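Local coordinates for protein putative hyaluronoglucosaminidase (Clostridium perfringens, PDB 6PWI) that probably hydrolyses N-acetylhexosaminides as a family 84 glycoside hydrolase, this portion of the longer protein comprising its catalytic barrel and flanking domains, at residues S210-P215 against I252-P257; R196-K201 against E428-K433. All coordinates share one frame; numbering follows the deposited sequence.

Contact 1: S210-P215 against I252-P257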
loop_
_atom_site.group_PDB
_atom_site.type_symbol
_atom_site.label_atom_id
_atom_site.label_comp_id
_atom_site.label_asym_id
_atom_site.label_seq_id
_atom_site.Cartn_x
_atom_site.Cartn_y
_atom_site.Cartn_z
ATOM N N SER A 210 9.059 -3.713 -0.466
ATOM C CA SER A 210 9.006 -4.027 -1.886
ATOM C C SER A 210 8.309 -2.930 -2.680
ATOM O O SER A 210 7.155 -2.603 -2.410
ATOM C CB SER A 210 8.303 -5.336 -2.114
ATOM O OG SER A 210 9.054 -6.409 -1.574
ATOM N N TYR A 211 9.015 -2.396 -3.679
ATOM C CA TYR A 211 8.375 -1.667 -4.761
ATOM C C TYR A 211 8.736 -2.363 -6.066
ATOM O O TYR A 211 9.882 -2.297 -6.497
ATOM C CB TYR A 211 8.781 -0.190 -4.773
ATOM C CG TYR A 211 8.494 0.538 -6.066
ATOM C CD1 TYR A 211 7.332 0.302 -6.790
ATOM C CD2 TYR A 211 9.375 1.487 -6.563
ATOM C CE1 TYR A 211 7.064 0.970 -7.976
ATOM C CE2 TYR A 211 9.125 2.165 -7.749
ATOM C CZ TYR A 211 7.964 1.909 -8.456
ATOM O OH TYR A 211 7.706 2.574 -9.617
ATOM N N ILE A 212 7.765 -3.062 -6.663
ATOM C CA ILE A 212 8.034 -3.748 -7.912
ATOM C C ILE A 212 7.760 -2.786 -9.060
ATOM O O ILE A 212 6.632 -2.341 -9.257
ATOM C CB ILE A 212 7.250 -5.065 -8.034
ATOM C CG1 ILE A 212 7.612 -6.031 -6.903
ATOM C CG2 ILE A 212 7.486 -5.694 -9.401
ATOM C CD1 ILE A 212 6.450 -6.860 -6.430
ATOM N N PHE A 213 8.837 -2.463 -9.783
ATOM C CA PHE A 213 8.829 -1.537 -10.900
ATOM C C PHE A 213 8.510 -2.305 -12.181
ATOM O O PHE A 213 9.391 -2.951 -12.748
ATOM C CB PHE A 213 10.200 -0.862 -10.961
ATOM C CG PHE A 213 10.397 0.172 -12.037
ATOM C CD1 PHE A 213 9.989 1.481 -11.848
ATOM C CD2 PHE A 213 11.034 -0.158 -13.224
ATOM C CE1 PHE A 213 10.194 2.436 -12.832
ATOM C CE2 PHE A 213 11.242 0.795 -14.209
ATOM C CZ PHE A 213 10.826 2.093 -14.009
ATOM N N ALA A 214 7.246 -2.228 -12.624
ATOM C CA ALA A 214 6.804 -2.919 -13.829
ATOM C C ALA A 214 5.958 -2.008 -14.730
ATOM O O ALA A 214 4.946 -2.447 -15.281
ATOM C CB ALA A 214 6.061 -4.178 -13.444
ATOM N N PRO A 215 6.342 -0.730 -14.956
ATOM C CA PRO A 215 5.507 0.184 -15.738
ATOM C C PRO A 215 5.489 -0.246 -17.201
ATOM O O PRO A 215 6.529 -0.584 -17.761
ATOM C CB PRO A 215 6.188 1.550 -15.579
ATOM C CG PRO A 215 7.638 1.224 -15.245
ATOM C CD PRO A 215 7.616 -0.118 -14.540
ATOM N N ILE A 252 12.547 -3.027 -6.866
ATOM C CA ILE A 252 12.695 -4.308 -7.539
ATOM C C ILE A 252 12.438 -4.128 -9.035
ATOM O O ILE A 252 11.343 -3.735 -9.448
ATOM C CB ILE A 252 11.761 -5.359 -6.915
ATOM C CG1 ILE A 252 12.088 -5.582 -5.434
ATOM C CG2 ILE A 252 11.807 -6.654 -7.715
ATOM C CD1 ILE A 252 10.908 -6.006 -4.599
ATOM N N TRP A 253 13.463 -4.420 -9.846
ATOM C CA TRP A 253 13.361 -4.211 -11.281
ATOM C C TRP A 253 12.802 -5.479 -11.915
ATOM O O TRP A 253 13.026 -6.561 -11.384
ATOM C CB TRP A 253 14.725 -3.817 -11.865
ATOM C CG TRP A 253 14.630 -3.327 -13.279
ATOM C CD1 TRP A 253 14.182 -2.106 -13.701
ATOM C CD2 TRP A 253 14.956 -4.069 -14.468
ATOM N NE1 TRP A 253 14.210 -2.035 -15.066
ATOM C CE2 TRP A 253 14.679 -3.222 -15.567
ATOM C CE3 TRP A 253 15.455 -5.355 -14.711
ATOM C CZ2 TRP A 253 14.894 -3.624 -16.886
ATOM C CZ3 TRP A 253 15.669 -5.750 -16.016
ATOM C CH2 TRP A 253 15.389 -4.894 -17.086
ATOM N N THR A 254 12.072 -5.346 -13.031
ATOM C CA THR A 254 11.429 -6.494 -13.669
ATOM C C THR A 254 11.682 -6.503 -15.177
ATOM O O THR A 254 12.017 -5.472 -15.754
ATOM C CB THR A 254 9.915 -6.532 -13.404
ATOM O OG1 THR A 254 9.321 -5.321 -13.879
ATOM C CG2 THR A 254 9.577 -6.753 -11.946
ATOM N N ILE A 255 11.466 -7.669 -15.804
ATOM C CA ILE A 255 11.728 -7.869 -17.223
ATOM C C ILE A 255 10.681 -8.813 -17.823
ATOM O O ILE A 255 10.226 -9.737 -17.154
ATOM C CB ILE A 255 13.170 -8.378 -17.436
ATOM C CG1 ILE A 255 13.536 -8.466 -18.917
ATOM C CG2 ILE A 255 13.418 -9.696 -16.708
ATOM C CD1 ILE A 255 15.031 -8.541 -19.164
ATOM N N HIS A 256 10.310 -8.571 -19.090
ATOM C CA HIS A 256 9.464 -9.460 -19.877
ATOM C C HIS A 256 10.281 -10.093 -21.000
ATOM O O HIS A 256 10.268 -9.589 -22.118
ATOM C CB HIS A 256 8.329 -8.671 -20.541
ATOM C CG HIS A 256 7.320 -8.147 -19.582
ATOM N ND1 HIS A 256 6.080 -8.734 -19.428
ATOM C CD2 HIS A 256 7.362 -7.103 -18.723
ATOM C CE1 HIS A 256 5.397 -8.069 -18.518
ATOM N NE2 HIS A 256 6.165 -7.065 -18.065
ATOM N N PRO A 257 11.034 -11.188 -20.764
ATOM C CA PRO A 257 11.856 -11.781 -21.819
ATOM C C PRO A 257 11.249 -12.869 -22.707
ATOM O O PRO A 257 11.977 -13.506 -23.463
ATOM C CB PRO A 257 12.986 -12.398 -20.991
ATOM C CG PRO A 257 12.290 -12.880 -19.741
ATOM C CD PRO A 257 11.216 -11.849 -19.464
#
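I252 joins its strand to 210-213 with both of its backbone polar atoms. Its N donates to Y211 O at 2.8 Å, with an N-H...O angle of 169°, and its O accepts from F213 N at 2.8 Å. One residue thus bonds to the two that flank I212, the pattern of parallel strands. This end is tightly packed. I212 and I252 lie on the same face, where CD1 of I252 comes within 4.0 Å of CG1 of I212 and also meets S210 OG. With CG1 of I212 anti to its carbonyl carbon, CG2 stands beside that carbon and meets T254 CG2 at 3.5 Å. Branching at CB suits these positions: I212 turns CG1 to I252 and CG2 to T254, while T254 offers both a methyl and a hydroxyl. The strands are the second and third of a closed eight-stranded parallel barrel of the TIM type, and helix 231-247 makes the beta-alpha-beta crossover between them. F213 and W253 lie on the other face, which helices 193-204 and 268-286 cover. The rings meet rim to rim, F213 CD2 to W253 CD1 3.7 Å, with planes 23° apart and neither lying over the other. The indole NE1 bonds to Y229 OH instead. Toward the looser C-terminal ends the backbones diverge, from 4.7 Å between the CA atoms of I212 and I252 to 5.8 Å between those of A214 and T254. A hydroxyl now spans the gap: T254 OG1, which chi1 of 58° sets between the backbone N and the carbonyl carbon with CG2 left to face I212, donates to F213 O at 2.6 Å, its approach tilted from the carbonyl plane. Beyond it the chain reaches partly exposed H256, whose ND1 bonds to D299, the predicted proton donor.

Contact 2: R196-K201 against E428-K433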
loop_
_atom_site.group_PDB
_atom_site.type_symbol
_atom_site.label_atom_id
_atom_site.label_comp_id
_atom_site.label_asym_id
_atom_site.label_seq_id
_atom_site.Cartn_x
_atom_site.Cartn_y
_atom_site.Cartn_z
ATOM N N ARG A 196 6.956 8.080 -7.203
ATOM C CA ARG A 196 7.524 6.779 -6.893
ATOM C C ARG A 196 8.372 6.864 -5.625
ATOM O O ARG A 196 8.303 5.981 -4.773
ATOM C CB ARG A 196 8.332 6.226 -8.066
ATOM C CG ARG A 196 7.475 5.663 -9.186
ATOM C CD ARG A 196 8.249 5.710 -10.488
ATOM N NE ARG A 196 7.567 5.048 -11.586
ATOM C CZ ARG A 196 7.832 5.281 -12.863
ATOM N NH1 ARG A 196 8.759 6.164 -13.190
ATOM N NH2 ARG A 196 7.173 4.636 -13.806
ATOM N N LYS A 197 9.163 7.935 -5.504
ATOM C CA LYS A 197 10.014 8.123 -4.342
ATOM C C LYS A 197 9.149 8.327 -3.100
ATOM O O LYS A 197 9.475 7.819 -2.032
ATOM C CB LYS A 197 10.970 9.297 -4.561
ATOM C CG LYS A 197 12.046 9.037 -5.600
ATOM C CD LYS A 197 12.927 10.226 -5.853
ATOM C CE LYS A 197 13.682 10.097 -7.159
ATOM N NZ LYS A 197 14.311 11.385 -7.531
ATOM N N ASP A 198 8.040 9.057 -3.266
ATOM C CA ASP A 198 7.177 9.424 -2.158
ATOM C C ASP A 198 6.441 8.200 -1.622
ATOM O O ASP A 198 6.214 8.118 -0.416
ATOM C CB ASP A 198 6.187 10.519 -2.555
ATOM C CG ASP A 198 5.667 11.303 -1.363
ATOM O OD1 ASP A 198 6.503 11.754 -0.555
ATOM O OD2 ASP A 198 4.431 11.455 -1.250
ATOM N N LEU A 199 6.056 7.274 -2.516
ATOM C CA LEU A 199 5.377 6.052 -2.107
ATOM C C LEU A 199 6.363 5.144 -1.379
ATOM O O LEU A 199 6.021 4.554 -0.357
ATOM C CB LEU A 199 4.743 5.339 -3.307
ATOM C CG LEU A 199 3.512 6.008 -3.930
ATOM C CD1 LEU A 199 2.848 5.077 -4.931
ATOM C CD2 LEU A 199 2.503 6.431 -2.878
ATOM N N MET A 200 7.594 5.063 -1.898
ATOM C CA MET A 200 8.627 4.285 -1.234
ATOM C C MET A 200 8.849 4.841 0.172
ATOM O O MET A 200 8.970 4.083 1.128
ATOM C CB MET A 200 9.938 4.281 -2.022
ATOM C CG MET A 200 9.948 3.251 -3.128
ATOM S SD MET A 200 11.533 3.163 -4.008
ATOM C CE MET A 200 11.515 4.731 -4.877
ATOM N N LYS A 201 8.850 6.170 0.289
ATOM C CA LYS A 201 9.044 6.833 1.567
ATOM C C LYS A 201 7.879 6.495 2.497
ATOM O O LYS A 201 8.072 6.331 3.701
ATOM C CB LYS A 201 9.242 8.331 1.329
ATOM C CG LYS A 201 9.587 9.163 2.554
ATOM C CD LYS A 201 10.059 10.566 2.196
ATOM C CE LYS A 201 10.131 11.504 3.388
ATOM N NZ LYS A 201 8.823 11.618 4.076
ATOM N N GLU A 428 -3.325 7.253 -9.760
ATOM C CA GLU A 428 -3.280 8.353 -8.807
ATOM C C GLU A 428 -2.457 7.912 -7.599
ATOM O O GLU A 428 -2.957 7.203 -6.719
ATOM C CB GLU A 428 -4.688 8.791 -8.395
ATOM C CG GLU A 428 -5.454 9.493 -9.497
ATOM C CD GLU A 428 -6.037 8.573 -10.557
ATOM O OE1 GLU A 428 -6.109 7.353 -10.308
ATOM O OE2 GLU A 428 -6.412 9.076 -11.637
ATOM N N ALA A 429 -1.194 8.353 -7.570
ATOM C CA ALA A 429 -0.214 7.806 -6.647
ATOM C C ALA A 429 -0.553 8.160 -5.199
ATOM O O ALA A 429 -0.613 7.274 -4.349
ATOM C CB ALA A 429 1.174 8.238 -7.043
ATOM N N GLN A 430 -0.786 9.448 -4.927
ATOM C CA GLN A 430 -1.043 9.927 -3.574
ATOM C C GLN A 430 -2.297 9.272 -2.989
ATOM O O GLN A 430 -2.273 8.812 -1.852
ATOM C CB GLN A 430 -1.122 11.454 -3.553
ATOM C CG GLN A 430 0.186 12.136 -3.927
ATOM C CD GLN A 430 1.235 11.985 -2.852
ATOM O OE1 GLN A 430 0.968 12.159 -1.667
ATOM N NE2 GLN A 430 2.447 11.655 -3.261
ATOM N N ALA A 431 -3.379 9.207 -3.779
ATOM C CA ALA A 431 -4.629 8.576 -3.380
ATOM C C ALA A 431 -4.413 7.107 -3.016
ATOM O O ALA A 431 -5.157 6.552 -2.208
ATOM C CB ALA A 431 -5.646 8.724 -4.480
ATOM N N SER A 432 -3.391 6.485 -3.611
ATOM C CA SER A 432 -3.101 5.080 -3.384
ATOM C C SER A 432 -2.557 4.834 -1.977
ATOM O O SER A 432 -2.491 3.687 -1.532
ATOM C CB SER A 432 -2.155 4.557 -4.427
ATOM O OG SER A 432 -2.791 4.523 -5.691
ATOM N N LYS A 433 -2.173 5.903 -1.274
ATOM C CA LYS A 433 -1.541 5.728 0.029
ATOM C C LYS A 433 -2.471 5.004 1.000
ATOM O O LYS A 433 -1.981 4.335 1.912
ATOM C CB LYS A 433 -1.013 7.040 0.617
ATOM C CG LYS A 433 0.277 7.540 -0.021
ATOM C CD LYS A 433 0.621 8.937 0.417
ATOM C CE LYS A 433 1.919 9.457 -0.150
ATOM N NZ LYS A 433 2.350 10.631 0.640
#
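D198 presents a single carboxylate oxygen, OD2, to two donors from 428-433. Q430 NE2 lies 2.8 Å from OD2 on its anti side, and the N-H...O angle of 173° makes the bond nearly straight. The oxygen lies almost in the plane of the Q430 amide, and amide and carboxylate are turned only 28° apart although the two side chains cross at about a right angle. K433 NZ makes a salt bridge to the same OD2 at 2.9 Å, reaching it from the opposite face of the carboxylate plane. An aspartate suits the spot because, with its CG anti to the backbone N (chi1 -157°), the short chain sends OD2 out from helix 193-204. Lysine suits the other side because its extended chain spans the distance, and its NZ also donates to Q430 OE1 at 3.1 Å, closing a triangle of polar groups. The contact lies at the closure of the TIM-type barrel: helix 193-204 follows the first strand, 179-184, while 428-433 runs from the last, 418-423, into helix 433-444. Next to the polar triangle, L199 slants across the aliphatic part of K433, with CD2 3.8 Å from CG. The same methyl rests 3.5 Å from A429 O, and CD1 reaches A429 CB at 4.2 Å. Alanine's small side chain suits this junction, where W191 packs on both L199 and A429. The amide of Q430 has further partners, N195 OD1 for its NE2 and N539 ND2 for its OE1, which should hold its rotation fixed.

Overall arrangement
Both contacts belong to the same barrel, and both are buried, yet they hold different layers of it. Contact 1 is strand against strand within the barrel wall, secured chiefly by backbone bonds and apolar side chains. Contact 2 sits outside that wall, between a helix and the loop after the last strand, and combines a salt bridge and an amide bond with the packing of one leucine, with D198 partly exposed. Helix 193-204 is followed in the chain by strand 210-213, and R196 packs against Y211, F213 and P215, so the contacts touch although their centres lie about 16 Å apart. Along the chain, contact 1 is nested inside the loop that contact 2 closes.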